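PDB 4DNH: dihydrodipicolinate synthase family protein from Sinorhizobium meliloti, which is of unknown function but folds as a closed eight-stranded TIM barrel, the architecture shared by dihydrodipicolinate synthases and many other enzymes. Local coordinates for residues A137-Q142 against M156-L161; R173-V178 against G201-A206; I188-E193 against A206-A211; A85-G90 against G120-A125. All coordinates share one frame; numbering follows the deposited sequence.

Contact 1. Residues A137-Q142 against M156-L161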
loop_
_atom_site.group_PDB
_atom_site.type_symbol
_atom_site.label_atom_id
_atom_site.label_comp_id
_atom_site.label_asym_id
_atom_site.label_seq_id
_atom_site.Cartn_x
_atom_site.Cartn_y
_atom_site.Cartn_z
ATOM N N ALA A 137 0.064 17.066 19.369
ATOM C CA ALA A 137 1.338 17.678 19.009
ATOM C C ALA A 137 2.068 16.817 17.967
ATOM O O ALA A 137 2.610 17.330 16.988
ATOM C CB ALA A 137 2.196 17.899 20.252
ATOM N N ALA A 138 2.034 15.503 18.162
ATOM C CA ALA A 138 2.643 14.568 17.230
ATOM C C ALA A 138 2.022 14.674 15.825
ATOM O O ALA A 138 2.749 14.847 14.840
ATOM C CB ALA A 138 2.548 13.157 17.777
ATOM N N TYR A 139 0.692 14.597 15.737
ATOM C CA TYR A 139 -0.019 14.777 14.470
ATOM C C TYR A 139 0.295 16.106 13.788
ATOM O O TYR A 139 0.668 16.140 12.613
ATOM C CB TYR A 139 -1.532 14.690 14.663
ATOM C CG TYR A 139 -2.108 13.306 14.529
ATOM C CD1 TYR A 139 -2.020 12.598 13.329
ATOM C CD2 TYR A 139 -2.748 12.706 15.600
ATOM C CE1 TYR A 139 -2.546 11.319 13.217
ATOM C CE2 TYR A 139 -3.283 11.433 15.497
ATOM C CZ TYR A 139 -3.186 10.742 14.312
ATOM O OH TYR A 139 -3.722 9.473 14.237
ATOM N N GLU A 140 0.137 17.204 14.515
ATOM C CA GLU A 140 0.354 18.504 13.895
ATOM C C GLU A 140 1.805 18.700 13.447
ATOM O O GLU A 140 2.058 19.347 12.423
ATOM C CB GLU A 140 -0.182 19.666 14.755
ATOM C CG GLU A 140 0.538 19.959 16.063
ATOM C CD GLU A 140 -0.177 21.035 16.877
ATOM O OE1 GLU A 140 0.301 22.196 16.882
ATOM O OE2 GLU A 140 -1.226 20.726 17.496
ATOM N N SER A 141 2.742 18.108 14.187
ATOM C CA SER A 141 4.153 18.199 13.841
ATOM C C SER A 141 4.384 17.623 12.439
ATOM O O SER A 141 4.969 18.285 11.575
ATOM C CB SER A 141 4.999 17.470 14.885
ATOM O OG SER A 141 6.383 17.595 14.624
ATOM N N GLN A 142 3.894 16.406 12.211
ATOM C CA GLN A 142 4.053 15.736 10.920
ATOM C C GLN A 142 3.213 16.389 9.833
ATOM O O GLN A 142 3.692 16.572 8.708
ATOM C CB GLN A 142 3.705 14.250 11.003
ATOM C CG GLN A 142 4.475 13.449 12.037
ATOM C CD GLN A 142 4.518 11.966 11.699
ATOM O OE1 GLN A 142 3.941 11.518 10.704
ATOM N NE2 GLN A 142 5.202 11.196 12.532
HETATM N N MSE A 156 -2.807 8.910 8.972
HETATM C CA MSE A 156 -2.561 7.547 9.431
HETATM C C MSE A 156 -3.065 7.335 10.835
HETATM O O MSE A 156 -3.208 8.296 11.617
HETATM C CB MSE A 156 -1.064 7.275 9.313
HETATM C CG MSE A 156 -0.722 7.083 7.836
HETATM SE SE MSE A 156 1.219 6.799 7.640
HETATM C CE MSE A 156 1.251 4.823 7.652
ATOM N N ALA A 157 -3.357 6.076 11.155
ATOM C CA ALA A 157 -3.769 5.697 12.498
ATOM C C ALA A 157 -2.561 5.796 13.413
ATOM O O ALA A 157 -1.425 5.708 12.951
ATOM C CB ALA A 157 -4.341 4.294 12.505
ATOM N N SER A 158 -2.809 5.993 14.701
ATOM C CA SER A 158 -1.761 6.324 15.652
ATOM C C SER A 158 -1.592 5.254 16.749
ATOM O O SER A 158 -2.543 4.915 17.474
ATOM C CB SER A 158 -2.043 7.716 16.236
ATOM O OG SER A 158 -1.468 7.921 17.515
ATOM N N ARG A 159 -0.368 4.728 16.837
ATOM C CA ARG A 159 0.037 3.705 17.814
ATOM C C ARG A 159 -0.213 4.230 19.248
ATOM O O ARG A 159 -0.809 3.540 20.064
ATOM C CB ARG A 159 1.539 3.397 17.608
ATOM C CG ARG A 159 1.995 1.962 17.314
ATOM C CD ARG A 159 1.454 1.444 15.990
ATOM N NE ARG A 159 2.364 0.861 14.968
ATOM C CZ ARG A 159 3.690 0.671 15.001
ATOM N NH1 ARG A 159 4.269 0.142 13.923
ATOM N NH2 ARG A 159 4.435 0.988 16.064
ATOM N N ALA A 160 0.211 5.465 19.535
ATOM C CA ALA A 160 0.134 6.037 20.892
ATOM C C ALA A 160 -1.306 6.277 21.351
ATOM O O ALA A 160 -1.622 6.152 22.545
ATOM C CB ALA A 160 0.928 7.332 20.972
ATOM N N LEU A 161 -2.163 6.630 20.393
ATOM C CA LEU A 161 -3.582 6.847 20.643
ATOM C C LEU A 161 -4.322 5.526 20.925
ATOM O O LEU A 161 -5.123 5.460 21.868
ATOM C CB LEU A 161 -4.225 7.633 19.494
ATOM C CG LEU A 161 -5.717 7.989 19.593
ATOM C CD1 LEU A 161 -6.041 8.949 20.733
ATOM C CD2 LEU A 161 -6.208 8.544 18.272
#

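Contact 2. Residues R173-V178 against G201-A206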
loop_
_atom_site.group_PDB
_atom_site.type_symbol
_atom_site.label_atom_id
_atom_site.label_comp_id
_atom_site.label_asym_id
_atom_site.label_seq_id
_atom_site.Cartn_x
_atom_site.Cartn_y
_atom_site.Cartn_z
ATOM N N ARG A 173 -12.298 13.531 19.866
ATOM C CA ARG A 173 -11.598 14.777 20.209
ATOM C C ARG A 173 -10.321 14.993 19.398
ATOM O O ARG A 173 -10.067 16.101 18.918
ATOM C CB ARG A 173 -11.276 14.836 21.703
ATOM C CG ARG A 173 -12.434 15.308 22.570
ATOM C CD ARG A 173 -12.243 14.872 24.014
ATOM N NE ARG A 173 -13.501 14.444 24.632
ATOM C CZ ARG A 173 -13.593 13.654 25.702
ATOM N NH1 ARG A 173 -14.787 13.324 26.182
ATOM N NH2 ARG A 173 -12.502 13.184 26.296
ATOM N N VAL A 174 -9.525 13.933 19.255
ATOM C CA VAL A 174 -8.267 13.998 18.521
ATOM C C VAL A 174 -8.529 14.325 17.055
ATOM O O VAL A 174 -8.020 15.323 16.545
ATOM C CB VAL A 174 -7.428 12.711 18.700
ATOM C CG1 VAL A 174 -6.340 12.601 17.643
ATOM C CG2 VAL A 174 -6.806 12.687 20.090
ATOM N N TYR A 175 -9.351 13.517 16.394
ATOM C CA TYR A 175 -9.714 13.779 14.999
ATOM C C TYR A 175 -10.524 15.080 14.810
ATOM O O TYR A 175 -10.592 15.625 13.710
ATOM C CB TYR A 175 -10.429 12.568 14.396
ATOM C CG TYR A 175 -9.484 11.425 14.096
ATOM C CD1 TYR A 175 -9.070 10.558 15.099
ATOM C CD2 TYR A 175 -9.000 11.214 12.805
ATOM C CE1 TYR A 175 -8.208 9.511 14.829
ATOM C CE2 TYR A 175 -8.138 10.171 12.525
ATOM C CZ TYR A 175 -7.742 9.321 13.538
ATOM O OH TYR A 175 -6.879 8.272 13.274
ATOM N N ASP A 176 -11.123 15.580 15.888
ATOM C CA ASP A 176 -11.808 16.866 15.842
ATOM C C ASP A 176 -10.788 18.012 15.730
ATOM O O ASP A 176 -10.948 18.898 14.885
ATOM C CB ASP A 176 -12.761 17.032 17.042
ATOM C CG ASP A 176 -13.350 18.440 17.150
ATOM O OD1 ASP A 176 -13.867 18.988 16.143
ATOM O OD2 ASP A 176 -13.307 18.997 18.269
ATOM N N ARG A 177 -9.739 17.989 16.553
ATOM C CA ARG A 177 -8.729 19.034 16.468
ATOM C C ARG A 177 -7.900 18.897 15.195
ATOM O O ARG A 177 -7.759 19.853 14.434
ATOM C CB ARG A 177 -7.839 19.102 17.715
ATOM C CG ARG A 177 -7.095 20.439 17.830
ATOM C CD ARG A 177 -6.864 20.872 19.272
ATOM N NE ARG A 177 -8.121 21.107 19.984
ATOM C CZ ARG A 177 -8.237 21.239 21.307
ATOM N NH1 ARG A 177 -7.165 21.160 22.089
ATOM N NH2 ARG A 177 -9.432 21.450 21.853
ATOM N N VAL A 178 -7.378 17.699 14.960
ATOM C CA VAL A 178 -6.578 17.420 13.775
ATOM C C VAL A 178 -7.282 17.880 12.491
ATOM O O VAL A 178 -6.717 18.682 11.736
ATOM C CB VAL A 178 -6.163 15.929 13.695
ATOM C CG1 VAL A 178 -5.517 15.615 12.353
ATOM C CG2 VAL A 178 -5.203 15.575 14.825
ATOM N N GLY A 201 -8.070 -2.504 18.337
ATOM C CA GLY A 201 -9.291 -1.837 18.793
ATOM C C GLY A 201 -9.351 -0.349 18.484
ATOM O O GLY A 201 -9.829 0.434 19.305
ATOM N N TYR A 202 -8.875 0.040 17.302
ATOM C CA TYR A 202 -8.877 1.446 16.899
ATOM C C TYR A 202 -10.312 1.998 16.753
ATOM O O TYR A 202 -11.226 1.265 16.345
ATOM C CB TYR A 202 -8.060 1.647 15.615
ATOM C CG TYR A 202 -7.467 3.031 15.489
ATOM C CD1 TYR A 202 -6.313 3.379 16.183
ATOM C CD2 TYR A 202 -8.066 3.998 14.678
ATOM C CE1 TYR A 202 -5.765 4.650 16.073
ATOM C CE2 TYR A 202 -7.525 5.271 14.558
ATOM C CZ TYR A 202 -6.375 5.593 15.255
ATOM O OH TYR A 202 -5.839 6.855 15.146
ATOM N N TRP A 203 -10.480 3.281 17.100
ATOM C CA TRP A 203 -11.775 3.986 17.234
ATOM C C TRP A 203 -12.455 3.799 18.570
ATOM O O TRP A 203 -13.462 4.448 18.856
ATOM C CB TRP A 203 -12.735 3.718 16.072
ATOM C CG TRP A 203 -12.131 4.038 14.725
ATOM C CD1 TRP A 203 -11.838 3.147 13.699
ATOM C CD2 TRP A 203 -11.697 5.352 14.223
ATOM N NE1 TRP A 203 -11.282 3.803 12.626
ATOM C CE2 TRP A 203 -11.172 5.123 12.872
ATOM C CE3 TRP A 203 -11.703 6.643 14.730
ATOM C CZ2 TRP A 203 -10.666 6.150 12.093
ATOM C CZ3 TRP A 203 -11.195 7.676 13.931
ATOM C CH2 TRP A 203 -10.686 7.430 12.643
ATOM N N GLY A 204 -11.906 2.915 19.399
ATOM C CA GLY A 204 -12.380 2.728 20.765
ATOM C C GLY A 204 -13.162 1.460 21.056
ATOM O O GLY A 204 -13.647 1.279 22.171
ATOM N N ASN A 205 -13.298 0.585 20.063
ATOM C CA ASN A 205 -13.975 -0.697 20.261
ATOM C C ASN A 205 -13.234 -1.870 19.626
ATOM O O ASN A 205 -12.709 -1.763 18.514
ATOM C CB ASN A 205 -15.405 -0.643 19.729
ATOM C CG ASN A 205 -16.304 -1.678 20.379
ATOM O OD1 ASN A 205 -15.988 -2.869 20.422
ATOM N ND2 ASN A 205 -17.436 -1.223 20.900
ATOM N N ALA A 206 -13.211 -2.997 20.337
ATOM C CA ALA A 206 -12.565 -4.220 19.844
ATOM C C ALA A 206 -13.342 -4.855 18.670
ATOM O O ALA A 206 -12.781 -5.616 17.875
ATOM C CB ALA A 206 -12.371 -5.210 20.986
#

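Contact 3. Residues I188-E193 against A206-A211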
loop_
_atom_site.group_PDB
_atom_site.type_symbol
_atom_site.label_atom_id
_atom_site.label_comp_id
_atom_site.label_asym_id
_atom_site.label_seq_id
_atom_site.Cartn_x
_atom_site.Cartn_y
_atom_site.Cartn_z
ATOM N N ILE A 188 -8.470 9.494 5.323
ATOM C CA ILE A 188 -8.321 8.849 6.614
ATOM C C ILE A 188 -8.008 7.379 6.419
ATOM O O ILE A 188 -8.627 6.683 5.612
ATOM C CB ILE A 188 -9.586 9.011 7.482
ATOM C CG1 ILE A 188 -9.725 10.467 7.933
ATOM C CG2 ILE A 188 -9.543 8.069 8.682
ATOM C CD1 ILE A 188 -10.913 10.734 8.831
ATOM N N HIS A 189 -7.039 6.900 7.177
ATOM C CA HIS A 189 -6.637 5.524 7.057
ATOM C C HIS A 189 -6.973 4.712 8.286
ATOM O O HIS A 189 -6.497 4.982 9.391
ATOM C CB HIS A 189 -5.171 5.461 6.711
ATOM C CG HIS A 189 -4.680 4.079 6.401
ATOM N ND1 HIS A 189 -3.382 3.751 6.456
ATOM C CD2 HIS A 189 -5.370 2.923 6.036
ATOM C CE1 HIS A 189 -3.241 2.453 6.140
ATOM N NE2 HIS A 189 -4.459 1.950 5.880
ATOM N N TRP A 190 -7.844 3.724 8.082
ATOM C CA TRP A 190 -8.145 2.704 9.071
ATOM C C TRP A 190 -7.364 1.455 8.739
ATOM O O TRP A 190 -7.756 0.666 7.879
ATOM C CB TRP A 190 -9.635 2.427 9.083
ATOM C CG TRP A 190 -10.064 1.539 10.215
ATOM C CD1 TRP A 190 -9.253 0.910 11.159
ATOM C CD2 TRP A 190 -11.426 1.101 10.531
ATOM N NE1 TRP A 190 -10.001 0.156 12.016
ATOM C CE2 TRP A 190 -11.314 0.227 11.696
ATOM C CE3 TRP A 190 -12.680 1.348 9.992
ATOM C CZ2 TRP A 190 -12.430 -0.367 12.282
ATOM C CZ3 TRP A 190 -13.797 0.749 10.588
ATOM C CH2 TRP A 190 -13.672 -0.089 11.703
ATOM N N LEU A 191 -6.227 1.291 9.417
ATOM C CA LEU A 191 -5.305 0.179 9.223
ATOM C C LEU A 191 -5.616 -0.933 10.232
ATOM O O LEU A 191 -5.559 -0.694 11.436
ATOM C CB LEU A 191 -3.875 0.695 9.435
ATOM C CG LEU A 191 -2.601 -0.126 9.162
ATOM C CD1 LEU A 191 -2.549 -0.640 7.730
ATOM C CD2 LEU A 191 -1.372 0.722 9.458
ATOM N N GLY A 192 -5.941 -2.132 9.751
ATOM C CA GLY A 192 -6.275 -3.267 10.637
ATOM C C GLY A 192 -5.097 -3.899 11.383
ATOM O O GLY A 192 -3.935 -3.686 11.023
ATOM N N GLU A 193 -5.409 -4.676 12.423
ATOM C CA GLU A 193 -4.395 -5.273 13.309
ATOM C C GLU A 193 -3.503 -6.346 12.678
ATOM O O GLU A 193 -2.442 -6.681 13.221
ATOM C CB GLU A 193 -4.993 -5.791 14.638
ATOM C CG GLU A 193 -6.338 -6.496 14.554
ATOM C CD GLU A 193 -7.506 -5.533 14.719
ATOM O OE1 GLU A 193 -8.205 -5.271 13.715
ATOM O OE2 GLU A 193 -7.717 -5.022 15.846
ATOM N N ALA A 206 -13.211 -2.997 20.337
ATOM C CA ALA A 206 -12.565 -4.220 19.844
ATOM C C ALA A 206 -13.342 -4.855 18.670
ATOM O O ALA A 206 -12.781 -5.616 17.875
ATOM C CB ALA A 206 -12.371 -5.210 20.986
ATOM N N ASP A 207 -14.631 -4.514 18.585
ATOM C CA ASP A 207 -15.541 -4.985 17.544
ATOM C C ASP A 207 -15.542 -4.008 16.377
ATOM O O ASP A 207 -15.885 -2.834 16.543
ATOM C CB ASP A 207 -16.959 -5.124 18.118
ATOM C CG ASP A 207 -17.968 -5.631 17.099
ATOM O OD1 ASP A 207 -17.683 -5.624 15.884
ATOM O OD2 ASP A 207 -19.067 -6.046 17.519
ATOM N N HIS A 208 -15.190 -4.507 15.196
ATOM C CA HIS A 208 -15.090 -3.673 13.995
ATOM C C HIS A 208 -16.379 -3.011 13.563
ATOM O O HIS A 208 -16.354 -1.951 12.942
ATOM C CB HIS A 208 -14.465 -4.460 12.843
ATOM C CG HIS A 208 -13.011 -4.806 13.064
ATOM N ND1 HIS A 208 -12.487 -5.996 12.713
ATOM C CD2 HIS A 208 -11.966 -4.068 13.626
ATOM C CE1 HIS A 208 -11.171 -6.020 13.022
ATOM N NE2 HIS A 208 -10.855 -4.839 13.584
HETATM N N MSE A 209 -17.514 -3.619 13.895
HETATM C CA MSE A 209 -18.830 -3.084 13.514
HETATM C C MSE A 209 -19.211 -1.903 14.365
HETATM O O MSE A 209 -19.969 -1.034 13.933
HETATM C CB MSE A 209 -19.925 -4.152 13.635
HETATM C CG MSE A 209 -19.882 -5.204 12.520
HETATM SE SE MSE A 209 -19.772 -4.414 10.704
HETATM C CE MSE A 209 -21.598 -3.663 10.590
ATOM N N ALA A 210 -18.693 -1.868 15.584
ATOM C CA ALA A 210 -18.997 -0.792 16.513
ATOM C C ALA A 210 -17.984 0.338 16.362
ATOM O O ALA A 210 -18.331 1.504 16.478
ATOM C CB ALA A 210 -19.030 -1.321 17.942
ATOM N N ALA A 211 -16.734 -0.021 16.093
ATOM C CA ALA A 211 -15.698 0.946 15.745
ATOM C C ALA A 211 -16.064 1.733 14.467
ATOM O O ALA A 211 -15.808 2.936 14.375
ATOM C CB ALA A 211 -14.358 0.247 15.593
#

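Contact 4. Residues A85-G90 against G120-A125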
loop_
_atom_site.group_PDB
_atom_site.type_symbol
_atom_site.label_atom_id
_atom_site.label_comp_id
_atom_site.label_asym_id
_atom_site.label_seq_id
_atom_site.Cartn_x
_atom_site.Cartn_y
_atom_site.Cartn_z
ATOM N N ALA A 85 5.589 1.166 2.382
ATOM C CA ALA A 85 6.966 1.685 2.398
ATOM C C ALA A 85 7.585 1.359 3.741
ATOM O O ALA A 85 8.627 1.884 4.091
ATOM C CB ALA A 85 6.990 3.176 2.125
ATOM N N GLN A 86 6.894 0.492 4.487
ATOM C CA GLN A 86 7.377 -0.105 5.739
ATOM C C GLN A 86 7.345 0.853 6.901
ATOM O O GLN A 86 8.054 0.647 7.890
ATOM C CB GLN A 86 8.753 -0.773 5.583
ATOM C CG GLN A 86 8.676 -2.099 4.842
ATOM C CD GLN A 86 10.017 -2.586 4.324
ATOM O OE1 GLN A 86 10.359 -2.381 3.154
ATOM N NE2 GLN A 86 10.785 -3.237 5.189
ATOM N N ARG A 87 6.516 1.895 6.758
ATOM C CA ARG A 87 6.239 2.886 7.796
ATOM C C ARG A 87 5.899 2.199 9.124
ATOM O O ARG A 87 5.105 1.247 9.157
ATOM C CB ARG A 87 5.064 3.764 7.350
ATOM C CG ARG A 87 4.830 5.009 8.203
ATOM C CD ARG A 87 5.825 6.107 7.852
ATOM N NE ARG A 87 5.491 7.357 8.512
ATOM C CZ ARG A 87 4.816 8.360 7.955
ATOM N NH1 ARG A 87 4.563 9.443 8.677
ATOM N NH2 ARG A 87 4.391 8.294 6.686
ATOM N N GLY A 88 6.502 2.670 10.213
ATOM C CA GLY A 88 6.260 2.076 11.547
ATOM C C GLY A 88 6.881 0.699 11.797
ATOM O O GLY A 88 6.874 0.219 12.928
HETATM N N MSE A 89 7.424 0.076 10.747
HETATM C CA MSE A 89 7.952 -1.289 10.793
HETATM C C MSE A 89 9.238 -1.351 9.977
HETATM O O MSE A 89 9.403 -2.198 9.077
HETATM C CB MSE A 89 6.855 -2.242 10.295
HETATM C CG MSE A 89 6.977 -3.640 10.923
HETATM SE SE MSE A 89 5.806 -4.963 10.016
HETATM C CE MSE A 89 7.113 -6.236 9.265
ATOM N N GLY A 90 10.163 -0.445 10.288
ATOM C CA GLY A 90 11.416 -0.321 9.548
ATOM C C GLY A 90 11.737 1.083 9.041
ATOM O O GLY A 90 12.908 1.479 8.978
ATOM N N GLY A 120 1.305 10.886 10.498
ATOM C CA GLY A 120 0.901 10.136 11.665
ATOM C C GLY A 120 1.568 10.575 12.942
ATOM O O GLY A 120 1.846 11.758 13.158
ATOM N N THR A 121 1.850 9.582 13.769
ATOM C CA THR A 121 2.302 9.762 15.130
ATOM C C THR A 121 3.580 8.934 15.378
ATOM O O THR A 121 4.184 9.003 16.450
ATOM C CB THR A 121 1.146 9.368 16.071
ATOM O OG1 THR A 121 0.540 10.557 16.601
ATOM C CG2 THR A 121 1.607 8.452 17.197
ATOM N N ASP A 122 3.998 8.185 14.358
ATOM C CA ASP A 122 5.078 7.191 14.472
ATOM C C ASP A 122 6.409 7.621 15.128
ATOM O O ASP A 122 7.240 6.771 15.433
ATOM C CB ASP A 122 5.328 6.470 13.132
ATOM C CG ASP A 122 5.403 7.425 11.942
ATOM O OD1 ASP A 122 4.581 8.362 11.838
ATOM O OD2 ASP A 122 6.280 7.217 11.083
ATOM N N HIS A 123 6.611 8.919 15.366
ATOM C CA HIS A 123 7.800 9.351 16.111
ATOM C C HIS A 123 7.588 9.344 17.611
ATOM O O HIS A 123 8.473 9.733 18.373
ATOM C CB HIS A 123 8.284 10.716 15.632
ATOM C CG HIS A 123 7.322 11.831 15.919
ATOM N ND1 HIS A 123 6.242 12.060 15.159
ATOM C CD2 HIS A 123 7.303 12.783 16.929
ATOM C CE1 HIS A 123 5.564 13.106 15.652
ATOM N NE2 HIS A 123 6.215 13.547 16.737
ATOM N N LEU A 124 6.415 8.895 18.044
ATOM C CA LEU A 124 6.035 8.913 19.452
ATOM C C LEU A 124 5.743 7.506 19.972
ATOM O O LEU A 124 4.820 6.837 19.497
ATOM C CB LEU A 124 4.817 9.812 19.657
ATOM C CG LEU A 124 4.231 9.947 21.063
ATOM C CD1 LEU A 124 5.269 10.504 22.030
ATOM C CD2 LEU A 124 2.989 10.832 21.028
ATOM N N ALA A 125 6.538 7.081 20.953
ATOM C CA ALA A 125 6.430 5.753 21.553
ATOM C C ALA A 125 5.154 5.655 22.384
ATOM O O ALA A 125 4.899 6.533 23.213
ATOM C CB ALA A 125 7.656 5.471 22.418
#

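Contact 1. Residues A137-Q142 against M156-L161
Tyr-139 OH donates a hydrogen bond of 2.9 Å to Met-156 O. The bond lies in the carbonyl plane, with a C=O...donor angle of 153°. It joins two parts of a TIM barrel. Tyr-139 sits on helix 132-148, and Met-156 begins the loop that leaves the next strand, 153-155, at its C-terminal end. The phenol enters with its hydroxyl end leading. Met-156 O therefore meets the edge of the ring, in its plane, and Tyr-139 CE1 also comes within 3.5 Å of Met-156 O. Ser-158 CB packs on the same hydroxyl, 3.1 Å from Tyr-139 OH. The tyrosine also touches Val-174, Tyr-175 and Val-178 of helix 168-181, and the contact is buried, with the polar end of the tyrosine held by the loop. A phenylalanine in place of Tyr-139 would probably leave Met-156 O without this donor and the loop more weakly tied to helix 132-148. Ser-158 has a second role as the N-cap of helix 159-164. Its CB faces the tyrosine, while its hydroxyl serves the helix end. OG stands roughly anti to the backbone N, at chi1 155°, which directs it to the first turn. There Leu-161 N donates to Ser-158 OG over 3.2 Å.

Contact 2. Residues R173-V178 against G201-A206
Tyr-175 and Tyr-202 meet hydroxyl to hydroxyl, approaching from opposite directions. Tyr-202 OH donates to Tyr-175 OH over 2.6 Å, and each oxygen lies in the plane of the other ring, at its edge. Tyr-175 belongs to helix 168-181 of the barrel's outer layer. Tyr-202 and Trp-203 are the two central residues of a type II beta turn, Gly-201 to Gly-204, in the long loop between strand 186-191 and helix 208-221. The tight part is aromatic. Trp-203 CZ3 and CH2 lie over one face of the Tyr-175 ring, with Trp-203 CZ3 3.6 Å from Tyr-175 CE1 and Trp-203 CH2 3.6 Å from Tyr-175 CZ. The planes are inclined at 46°, an oblique pairing. The loose side lies away from the rings. Arg-173 and Arg-177 lie on the exposed surface of the helix, and the loop runs out to the exposed Ala-206. Within the buried part, Tyr-202 OH also has Ser-158 N as a partner. Tyr-202 OH thus accepts from Ser-158 N and donates to Tyr-175 OH, consistent with a short chain of hydrogen bonds that sets the direction of its hydroxyl.

Contact 3. Residues I188-E193 against A206-A211
The end of strand 186-191 and the start of helix 208-221 stand well apart, with Trp-190 CA and Ala-211 CA 10.2 Å from each other, and long side chains bridge the gap. Both elements belong to one beta-alpha-beta unit of the TIM barrel. Trp-190 points its CG anti to the backbone N, at chi1 -171°, and reaches out to the first turn of the helix. The benzene end of the indole does the touching. Trp-190 CZ2 lies 3.9 Å from Ala-211 CB, and Trp-190 CH2 meets His-208 O edge-on, in the indole plane, at 3.5 Å. Beyond the strand, Glu-193 bends at chi2 and brings its carboxylate to the imidazole edge. His-208 NE2 donates to Glu-193 OE1 over 2.7 Å. The acceptor lies close to the imidazole plane and is met on its syn side, but 28° out of the carboxylate plane, and the bond is bent, with an N-H...O angle of 135°. Asp-207 is the N-cap of the helix, its OD1 accepting from Met-209 N at 2.8 Å. A leucine in place of His-208 would probably leave the Glu-193 carboxylate without this donor and the loop end less firmly tied to the helix. The chemistry thus divides the contact: apolar packing and an aromatic C-H edge on the barrel side, and nearer the surface a His-carboxylate hydrogen bond that is likely to restrain the turn of the imidazole.

Contact 4. Residues A85-G90 against G120-A125
The Arg-87 guanidinium meets Asp-122 at its edge, with OD2 in the guanidinium plane. The carboxylate is turned differently: its plane stands 52° from that of the guanidinium, and OD2 is approached from above it. Arg-87 NE donates to Asp-122 OD2 over 2.7 Å, nearly straight at 165°. A second, weak bond of 3.3 Å runs from Arg-87 NH1 to Asp-122 OD1, so this salt bridge rests mainly on NE. The two side chains cross at about a right angle. Arg-87 bends at chi2, 78°, which brings NE round to the aspartate. The contact joins two loops at the C-terminal ends of neighbouring TIM-barrel strands, 77-80 and 115-119. Each loop turns here. A type II beta turn runs from Gln-86 to Met-89, closed by Met-89 N to Gln-86 O at 3.0 Å. A type I turn runs from Thr-121 to Leu-124. The Arg-87 side chain also touches Trp-93 and Ala-96 of helix 93-108. Arg-87 NH2 donates to Ser-81 O and Gly-118 O, while Asp-122 OD1 also accepts from Gln-142 NE2. The buried arginine is therefore met by carboxylate and carbonyl oxygens together, so its charge is probably well compensated, and the bonds at NE and NH2 are likely to restrain the turn of the guanidinium.

Contact 4 closes before contact 1 opens, and contact 1 closes before contacts 2 and 3, whose segments alternate along the chain. Contacts 4 and 1 have centres 10 Å apart and are joined by polar bonds: Gln-142 OE1 lies 2.7 Å from Gly-120 N, and Arg-159 NH1 2.8 Å from Gly-88 O. Contact 1 meets contact 2, 11 Å away between centres, through the Ser-158 and Tyr-202 pair. Contacts 2 and 3 share Ala-206, and the edge-to-face rings of Trp-203 and Trp-190 link them. Contact 4 touches neither contact 2 nor contact 3. The C-terminal strand ends, near contacts 1, 3 and 4, usually surround the active site of a TIM barrel; none is identified for this protein.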